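Local coordinates for protein Esterase/lipase (Uncultured bacterium, PDB 3K6K) that probably hydrolyses carboxylic ester bonds as a bacterial homolog of hormone-sensitive lipase, built on the alpha/beta hydrolase fold, at residues A[136-141]-A[149-154]; A[165-170]-A[176-181]; A[244-249]-A[282-287]. One frame throughout, in Å; residues are numbered along the deposited sequence.

Contact 1. Residues A[136-141]-A[149-154]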
loop_
_atom_site.group_PDB
_atom_site.type_symbol
_atom_site.label_atom_id
_atom_site.label_comp_id
_atom_site.label_asym_id
_atom_site.label_seq_id
_atom_site.Cartn_x
_atom_site.Cartn_y
_atom_site.Cartn_z
ATOM N N ALA A 136 2.334 -27.045 -10.300
ATOM C CA ALA A 136 1.782 -28.391 -10.285
ATOM C C ALA A 136 0.797 -28.501 -9.143
ATOM O O ALA A 136 -0.291 -29.029 -9.329
ATOM C CB ALA A 136 2.865 -29.402 -10.182
ATOM N N ALA A 137 1.137 -27.929 -7.977
ATOM C CA ALA A 137 0.246 -28.025 -6.811
ATOM C C ALA A 137 -1.085 -27.292 -7.058
ATOM O O ALA A 137 -2.176 -27.806 -6.774
ATOM C CB ALA A 137 0.954 -27.475 -5.583
ATOM N N TYR A 138 -0.981 -26.100 -7.620
ATOM C CA TYR A 138 -2.140 -25.290 -7.959
ATOM C C TYR A 138 -3.069 -26.038 -8.910
ATOM O O TYR A 138 -4.261 -26.175 -8.647
ATOM C CB TYR A 138 -1.683 -23.965 -8.579
ATOM C CG TYR A 138 -2.830 -23.074 -8.952
ATOM C CD1 TYR A 138 -2.931 -22.548 -10.237
ATOM C CD2 TYR A 138 -3.822 -22.764 -8.026
ATOM C CE1 TYR A 138 -3.945 -21.699 -10.570
ATOM C CE2 TYR A 138 -4.886 -21.952 -8.358
ATOM C CZ TYR A 138 -4.947 -21.424 -9.634
ATOM O OH TYR A 138 -5.972 -20.590 -9.963
ATOM N N ARG A 139 -2.507 -26.537 -9.999
ATOM C CA ARG A 139 -3.262 -27.337 -10.980
ATOM C C ARG A 139 -4.039 -28.428 -10.230
ATOM O O ARG A 139 -5.283 -28.553 -10.349
ATOM C CB ARG A 139 -2.295 -27.931 -12.004
ATOM C CG ARG A 139 -2.902 -28.517 -13.283
ATOM C CD ARG A 139 -1.739 -28.867 -14.277
ATOM N NE ARG A 139 -2.040 -28.481 -15.668
ATOM C CZ ARG A 139 -1.320 -27.640 -16.441
ATOM N NH1 ARG A 139 -0.199 -27.027 -16.014
ATOM N NH2 ARG A 139 -1.734 -27.414 -17.686
ATOM N N ALA A 140 -3.326 -29.144 -9.370
ATOM C CA ALA A 140 -3.949 -30.199 -8.604
ATOM C C ALA A 140 -4.973 -29.669 -7.652
ATOM O O ALA A 140 -5.981 -30.324 -7.383
ATOM C CB ALA A 140 -2.895 -31.002 -7.869
ATOM N N LEU A 141 -4.732 -28.482 -7.118
ATOM C CA LEU A 141 -5.676 -27.914 -6.164
ATOM C C LEU A 141 -6.980 -27.400 -6.863
ATOM O O LEU A 141 -8.077 -27.415 -6.282
ATOM C CB LEU A 141 -4.922 -26.844 -5.315
ATOM C CG LEU A 141 -5.564 -25.897 -4.302
ATOM C CD1 LEU A 141 -6.276 -26.599 -3.125
ATOM C CD2 LEU A 141 -4.447 -24.953 -3.813
ATOM N N ASP A 149 -12.014 -19.879 -7.642
ATOM C CA ASP A 149 -12.574 -18.748 -6.940
ATOM C C ASP A 149 -12.699 -19.044 -5.463
ATOM O O ASP A 149 -13.329 -18.279 -4.684
ATOM C CB ASP A 149 -13.994 -18.483 -7.427
ATOM C CG ASP A 149 -14.066 -18.071 -8.893
ATOM O OD1 ASP A 149 -15.140 -18.277 -9.514
ATOM O OD2 ASP A 149 -13.086 -17.534 -9.436
ATOM N N ARG A 150 -12.187 -20.201 -5.072
ATOM C CA ARG A 150 -12.155 -20.485 -3.675
ATOM C C ARG A 150 -10.737 -20.733 -3.191
ATOM O O ARG A 150 -10.528 -21.215 -2.106
ATOM C CB ARG A 150 -13.205 -21.556 -3.293
ATOM C CG ARG A 150 -14.531 -20.892 -2.751
ATOM C CD ARG A 150 -15.768 -21.808 -2.749
ATOM N NE ARG A 150 -15.607 -22.892 -3.730
ATOM C CZ ARG A 150 -16.595 -23.655 -4.197
ATOM N NH1 ARG A 150 -17.859 -23.450 -3.775
ATOM N NH2 ARG A 150 -16.312 -24.613 -5.096
ATOM N N ILE A 151 -9.780 -20.290 -3.985
ATOM C CA ILE A 151 -8.390 -20.446 -3.668
ATOM C C ILE A 151 -7.741 -19.090 -3.535
ATOM O O ILE A 151 -7.948 -18.217 -4.398
ATOM C CB ILE A 151 -7.674 -21.251 -4.732
ATOM C CG1 ILE A 151 -8.348 -22.627 -4.858
ATOM C CG2 ILE A 151 -6.219 -21.448 -4.370
ATOM C CD1 ILE A 151 -7.844 -23.370 -6.067
ATOM N N ILE A 152 -6.998 -18.917 -2.428
ATOM C CA ILE A 152 -6.015 -17.851 -2.259
ATOM C C ILE A 152 -4.576 -18.399 -2.287
ATOM O O ILE A 152 -4.295 -19.503 -1.810
ATOM C CB ILE A 152 -6.223 -17.154 -0.921
ATOM C CG1 ILE A 152 -7.630 -16.500 -0.843
ATOM C CG2 ILE A 152 -5.101 -16.160 -0.703
ATOM C CD1 ILE A 152 -7.769 -15.147 -1.677
ATOM N N ILE A 153 -3.646 -17.623 -2.815
ATOM C CA ILE A 153 -2.264 -18.057 -2.814
ATOM C C ILE A 153 -1.505 -17.098 -1.907
ATOM O O ILE A 153 -1.570 -15.879 -2.124
ATOM C CB ILE A 153 -1.639 -18.002 -4.173
ATOM C CG1 ILE A 153 -2.628 -18.447 -5.230
ATOM C CG2 ILE A 153 -0.380 -18.795 -4.207
ATOM C CD1 ILE A 153 -2.869 -19.930 -5.327
ATOM N N ALA A 154 -0.805 -17.676 -0.907
ATOM C CA ALA A 154 -0.148 -16.941 0.167
ATOM C C ALA A 154 1.274 -17.449 0.375
ATOM O O ALA A 154 1.622 -18.532 -0.041
ATOM C CB ALA A 154 -0.939 -17.066 1.434
#

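Contact 2. Residues A[165-170]-A[176-181]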
loop_
_atom_site.group_PDB
_atom_site.type_symbol
_atom_site.label_atom_id
_atom_site.label_comp_id
_atom_site.label_asym_id
_atom_site.label_seq_id
_atom_site.Cartn_x
_atom_site.Cartn_y
_atom_site.Cartn_z
ATOM N N ALA A 165 5.304 -15.264 -9.117
ATOM C CA ALA A 165 5.867 -16.245 -10.090
ATOM C C ALA A 165 5.007 -17.474 -10.466
ATOM O O ALA A 165 4.657 -17.655 -11.605
ATOM C CB ALA A 165 7.223 -16.686 -9.614
ATOM N N SER A 166 4.623 -18.315 -9.512
ATOM C CA SER A 166 3.722 -19.456 -9.820
ATOM C C SER A 166 2.443 -19.104 -10.616
ATOM O O SER A 166 1.932 -19.941 -11.385
ATOM C CB SER A 166 3.278 -20.170 -8.533
ATOM O OG SER A 166 2.357 -19.376 -7.761
ATOM N N MET A 167 1.912 -17.891 -10.425
ATOM C CA MET A 167 0.665 -17.526 -11.090
ATOM C C MET A 167 0.961 -16.984 -12.489
ATOM O O MET A 167 0.145 -17.187 -13.417
ATOM C CB MET A 167 -0.192 -16.549 -10.250
ATOM C CG MET A 167 -0.679 -17.190 -8.997
ATOM S SD MET A 167 -1.751 -18.627 -9.379
ATOM C CE MET A 167 -0.640 -20.021 -8.935
ATOM N N LEU A 168 2.103 -16.288 -12.635
ATOM C CA LEU A 168 2.573 -15.912 -13.944
ATOM C C LEU A 168 2.679 -17.151 -14.856
ATOM O O LEU A 168 2.091 -17.172 -15.926
ATOM C CB LEU A 168 3.894 -15.132 -13.845
ATOM C CG LEU A 168 3.738 -13.724 -13.254
ATOM C CD1 LEU A 168 5.054 -13.059 -12.904
ATOM C CD2 LEU A 168 2.945 -12.829 -14.200
ATOM N N LYS A 169 3.335 -18.212 -14.374
ATOM C CA LYS A 169 3.460 -19.502 -15.076
ATOM C C LYS A 169 2.069 -20.153 -15.220
ATOM O O LYS A 169 1.701 -20.701 -16.292
ATOM C CB LYS A 169 4.381 -20.441 -14.289
ATOM C CG LYS A 169 5.380 -21.283 -15.108
ATOM C CD LYS A 169 4.774 -22.414 -15.902
ATOM C CE LYS A 169 5.831 -23.104 -16.800
ATOM N NZ LYS A 169 6.381 -22.032 -17.699
ATOM N N ALA A 170 1.306 -20.126 -14.129
ATOM C CA ALA A 170 -0.028 -20.680 -14.187
ATOM C C ALA A 170 -0.779 -19.938 -15.320
ATOM O O ALA A 170 -1.491 -20.566 -16.093
ATOM C CB ALA A 170 -0.722 -20.526 -12.860
ATOM N N PRO A 176 -6.841 -21.015 -14.890
ATOM C CA PRO A 176 -7.543 -19.817 -14.411
ATOM C C PRO A 176 -6.764 -19.163 -13.260
ATOM O O PRO A 176 -5.782 -19.751 -12.790
ATOM C CB PRO A 176 -8.899 -20.341 -13.923
ATOM C CG PRO A 176 -8.742 -21.823 -13.775
ATOM C CD PRO A 176 -7.574 -22.263 -14.629
ATOM N N MET A 177 -7.178 -17.957 -12.849
ATOM C CA MET A 177 -6.545 -17.233 -11.750
ATOM C C MET A 177 -7.390 -17.379 -10.493
ATOM O O MET A 177 -8.601 -17.431 -10.577
ATOM C CB MET A 177 -6.329 -15.758 -12.085
ATOM C CG MET A 177 -5.228 -15.461 -13.118
ATOM S SD MET A 177 -3.577 -16.050 -12.666
ATOM C CE MET A 177 -2.555 -15.035 -13.648
ATOM N N PRO A 178 -6.728 -17.412 -9.319
ATOM C CA PRO A 178 -7.326 -17.598 -8.032
ATOM C C PRO A 178 -8.067 -16.365 -7.568
ATOM O O PRO A 178 -7.996 -15.342 -8.201
ATOM C CB PRO A 178 -6.141 -17.845 -7.112
ATOM C CG PRO A 178 -4.978 -18.099 -7.970
ATOM C CD PRO A 178 -5.248 -17.369 -9.242
ATOM N N ALA A 179 -8.815 -16.503 -6.465
ATOM C CA ALA A 179 -9.507 -15.358 -5.891
ATOM C C ALA A 179 -8.586 -14.223 -5.402
ATOM O O ALA A 179 -9.052 -13.127 -5.329
ATOM C CB ALA A 179 -10.455 -15.808 -4.802
ATOM N N GLY A 180 -7.307 -14.482 -5.106
ATOM C CA GLY A 180 -6.346 -13.430 -4.638
ATOM C C GLY A 180 -4.930 -13.936 -4.301
ATOM O O GLY A 180 -4.675 -15.124 -4.208
ATOM N N LEU A 181 -3.989 -13.023 -4.167
ATOM C CA LEU A 181 -2.667 -13.356 -3.778
ATOM C C LEU A 181 -2.370 -12.624 -2.457
ATOM O O LEU A 181 -2.501 -11.372 -2.424
ATOM C CB LEU A 181 -1.703 -12.873 -4.883
ATOM C CG LEU A 181 -1.929 -13.415 -6.320
ATOM C CD1 LEU A 181 -1.181 -12.627 -7.341
ATOM C CD2 LEU A 181 -1.520 -14.869 -6.449
#

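Contact 3. Residues A[244-249]-A[282-287]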
loop_
_atom_site.group_PDB
_atom_site.type_symbol
_atom_site.label_atom_id
_atom_site.label_comp_id
_atom_site.label_asym_id
_atom_site.label_seq_id
_atom_site.Cartn_x
_atom_site.Cartn_y
_atom_site.Cartn_z
ATOM N N LEU A 244 -2.734 -8.501 -1.747
ATOM C CA LEU A 244 -2.573 -7.880 -0.443
ATOM C C LEU A 244 -1.125 -8.189 -0.084
ATOM O O LEU A 244 -0.717 -9.348 -0.111
ATOM C CB LEU A 244 -3.550 -8.465 0.568
ATOM C CG LEU A 244 -3.462 -7.882 2.010
ATOM C CD1 LEU A 244 -4.071 -6.408 2.154
ATOM C CD2 LEU A 244 -4.063 -8.860 3.027
ATOM N N ILE A 245 -0.323 -7.141 0.125
ATOM C CA ILE A 245 1.058 -7.226 0.612
ATOM C C ILE A 245 1.144 -6.656 2.063
ATOM O O ILE A 245 0.641 -5.559 2.375
ATOM C CB ILE A 245 2.061 -6.472 -0.352
ATOM C CG1 ILE A 245 1.904 -6.930 -1.797
ATOM C CG2 ILE A 245 3.520 -6.722 0.066
ATOM C CD1 ILE A 245 2.498 -6.044 -2.723
ATOM N N HIS A 246 1.706 -7.417 2.985
ATOM C CA HIS A 246 2.097 -6.828 4.267
ATOM C C HIS A 246 3.602 -6.795 4.399
ATOM O O HIS A 246 4.281 -7.642 3.801
ATOM C CB HIS A 246 1.493 -7.589 5.412
ATOM C CG HIS A 246 0.068 -7.253 5.625
ATOM N ND1 HIS A 246 -0.616 -7.584 6.773
ATOM C CD2 HIS A 246 -0.787 -6.534 4.863
ATOM C CE1 HIS A 246 -1.854 -7.139 6.676
ATOM N NE2 HIS A 246 -1.973 -6.465 5.542
ATOM N N VAL A 247 4.145 -5.852 5.165
ATOM C CA VAL A 247 5.596 -5.840 5.348
ATOM C C VAL A 247 5.906 -4.944 6.551
ATOM O O VAL A 247 5.043 -4.144 6.976
ATOM C CB VAL A 247 6.289 -5.343 4.000
ATOM C CG1 VAL A 247 5.832 -3.881 3.623
ATOM C CG2 VAL A 247 7.799 -5.483 4.012
ATOM N N GLY A 248 7.120 -5.067 7.098
ATOM C CA GLY A 248 7.573 -4.229 8.196
ATOM C C GLY A 248 8.506 -3.125 7.744
ATOM O O GLY A 248 9.041 -3.177 6.617
ATOM N N SER A 249 8.654 -2.121 8.594
ATOM C CA SER A 249 9.613 -1.072 8.423
ATOM C C SER A 249 11.055 -1.554 8.410
ATOM O O SER A 249 11.868 -0.981 7.662
ATOM C CB SER A 249 9.498 -0.044 9.566
ATOM O OG SER A 249 9.104 -0.679 10.801
ATOM N N VAL A 282 8.885 -10.737 7.953
ATOM C CA VAL A 282 7.827 -11.708 8.237
ATOM C C VAL A 282 7.416 -11.725 9.737
ATOM O O VAL A 282 7.377 -12.755 10.393
ATOM C CB VAL A 282 8.124 -13.156 7.703
ATOM C CG1 VAL A 282 6.826 -13.956 7.736
ATOM C CG2 VAL A 282 8.698 -13.176 6.216
ATOM N N PHE A 283 7.040 -10.572 10.251
ATOM C CA PHE A 283 6.764 -10.435 11.668
ATOM C C PHE A 283 5.607 -11.265 12.155
ATOM O O PHE A 283 5.501 -11.473 13.387
ATOM C CB PHE A 283 6.535 -8.962 12.030
ATOM C CG PHE A 283 5.250 -8.356 11.457
ATOM C CD1 PHE A 283 4.093 -8.313 12.224
ATOM C CD2 PHE A 283 5.235 -7.781 10.201
ATOM C CE1 PHE A 283 2.937 -7.752 11.714
ATOM C CE2 PHE A 283 4.113 -7.191 9.694
ATOM C CZ PHE A 283 2.944 -7.203 10.431
ATOM N N GLN A 284 4.760 -11.731 11.220
ATOM C CA GLN A 284 3.594 -12.506 11.552
ATOM C C GLN A 284 4.004 -13.842 12.219
ATOM O O GLN A 284 3.131 -14.565 12.706
ATOM C CB GLN A 284 2.645 -12.742 10.309
ATOM C CG GLN A 284 2.126 -11.478 9.542
ATOM C CD GLN A 284 3.233 -10.793 8.657
ATOM O OE1 GLN A 284 4.420 -11.210 8.663
ATOM N NE2 GLN A 284 2.840 -9.764 7.914
ATOM N N MET A 285 5.297 -14.191 12.167
ATOM C CA MET A 285 5.818 -15.324 12.923
ATOM C C MET A 285 5.834 -15.130 14.462
ATOM O O MET A 285 5.913 -16.129 15.235
ATOM C CB MET A 285 7.235 -15.741 12.460
ATOM C CG MET A 285 7.384 -15.872 10.976
ATOM S SD MET A 285 7.008 -17.434 10.154
ATOM C CE MET A 285 8.503 -18.380 10.421
ATOM N N TYR A 286 5.759 -13.878 14.907
ATOM C CA TYR A 286 6.094 -13.561 16.282
ATOM C C TYR A 286 4.924 -13.069 17.155
ATOM O O TYR A 286 5.137 -12.336 18.132
ATOM C CB TYR A 286 7.304 -12.614 16.313
ATOM C CG TYR A 286 8.430 -13.111 15.365
ATOM C CD1 TYR A 286 8.822 -12.377 14.248
ATOM C CD2 TYR A 286 9.093 -14.310 15.610
ATOM C CE1 TYR A 286 9.825 -12.862 13.383
ATOM C CE2 TYR A 286 10.104 -14.784 14.788
ATOM C CZ TYR A 286 10.470 -14.072 13.678
ATOM O OH TYR A 286 11.427 -14.595 12.848
ATOM N N GLY A 287 3.704 -13.498 16.831
ATOM C CA GLY A 287 2.528 -13.217 17.669
ATOM C C GLY A 287 2.872 -13.447 19.120
ATOM O O GLY A 287 2.521 -12.651 19.979
#

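Contact 1. Residues A[136-141]-A[149-154]
Ile151 sends its CD1 methyl in between Leu141 and Tyr138, and most of this contact is gathered round that one group. Leu141 and Ile151 reach toward each other tip to tip, with Leu141 CG 3.8 Å from Ile151 CD1, and, beside this, Leu141 CD2 lies 4.0 Å from Ile151 CG2. The Tyr138 ring is swung anti to the backbone N (chi1 -180°), which carries it off the helix toward the strand although its CB does not point there. Its CD2-CE2 side then spans both isoleucines: CE2 is 4.0 Å from Ile151 CD1, while CD2 is 4.0 Å from Ile153 CD1, a side chain lying at about a right angle to the tyrosine. All four side chains are buried and meet without a hydrogen bond; the phenol reaches beyond them, its OH hydrogen-bonded to Pro176 O. The far flank of the helix is quite different: Arg139 is exposed, as is Asp149 ahead of the strand. This is a helix packed on the central sheet of the alpha/beta hydrolase fold, apolar side chains filling the layer between. Residues 136-141 of helix 129-145 run nearly antiparallel to 151-154 of strand 151-156, the axes of these short pieces 10.9 Å apart at closest, at 163°. Strand 82-86 meets Leu141 and Ile153, and Met167 and Ala170 of helix 158-172 pack against Tyr138.

Contact 2. Residues A[165-170]-A[176-181]
Met167 meets three residues of 176-181 in turn: Leu181, Pro178 and Met177. Its CG presses on Leu181 CD2 at 3.5 Å, close for two carbons, as the two side chains slide past each other in opposite directions. Beyond that point the chain bends at chi2 (-62°), which brings the sulfur over to the proline ring, with Met167 SD 3.6 Å from Pro178 CG and 3.7 Å from Pro178 CD. Met177 meets the helix at its backbone. Its thioether folds back at chi2 and lays CE 3.5 Å from Met167 O, a van der Waals approach, while Met177 SD sits 4.2 Å from Met167 CB. No hydrogen bond crosses between the segments. These residues pack the helix of a beta-alpha-beta unit, made of strand 151-156, helix 158-172 and strand 180-184, onto the approach to its second strand: Met177 and Pro178 belong to the connection, and Leu181 is already in the sheet. In the next shell, Tyr138 of helix 129-145 packs on both Met167 and Pro178, and Ile153 of the adjoining strand touches Pro178 and Leu181. Pro241, in the loop leading to strand 243-248, touches the same proline and leucine. Backbone hydrogen bonds of Gly180 with Ile153, and of Leu181 with Glu242 and Leu244, set Leu181 in its place in the sheet, from which its side chain points toward the helix.

Contact 3. Residues A[244-249]-A[282-287]
Gln284 leaves its backbone with CG anti to the carbonyl carbon (chi1 -56°) and then turns at chi2 (74°), a bend that carries its amide toward His246 and folds it back over the ring of Phe283. Phe283 itself has CG between the backbone N and the carbonyl carbon (chi1 68°), and this brings the ring under the amide: Gln284 CD stands 3.8 Å above the ring plane, over its centre. Across the contact the amide end meets the strand, Gln284 NE2 lying 3.6 Å from His246 CB, at the edge of the imidazole and near its plane. The Phe283 ring reaches the strand one residue further on, where Phe283 CE2 comes 4.2 Å from Val247 O. The two segments bury little of each other and share no hydrogen bond, so neighbours fill in the rest. Trp276 of strand 271-276 meets the rings of both His246 and Phe283 obliquely, and helix 291-305 covers His246 and Gln284 through Ile300 and Ile297. The place matters because the segments bear on the probable catalytic triad, Ser157, His281 and Glu251. Residues 282-287 directly follow the histidine, and Gly248 N is hydrogen-bonded to Glu251 OE2. The contact thereby packs the two structural elements next to the probable acid and base against each other. Its own chemistry is that of buried polar groups whose partners lie elsewhere: His246 ND1 is hydrogen-bonded to Ser296 OG, and Gln284 NE2 makes a weak hydrogen bond to the same oxygen, so one serine hydroxyl of helix 291-305 links the strand to the loop where the two do not bond directly.

Overall arrangement
The three contacts follow one another along the chain, each closing before the next opens, and all bear on one mixed sheet, in which strands 151-156, 180-184 and 243-248 are consecutive, parallel neighbours. Contacts 1 and 2, centres about 8 Å apart, meet directly: Ile151 O takes a probable hydrogen bond from Ala179 N at 2.8 Å. Contact 3 lies across the chain's centre, about 22 Å from each of the others between centres, yet a probable hydrogen bond of 3.0 Å between Leu181 O and Leu244 N joins it to contact 2. Contacts 1 and 2 pack helices 129-145 and 158-172 against strand 151-156 and the approach to strand 180-184, whereas contact 3 adjoins the probable active site.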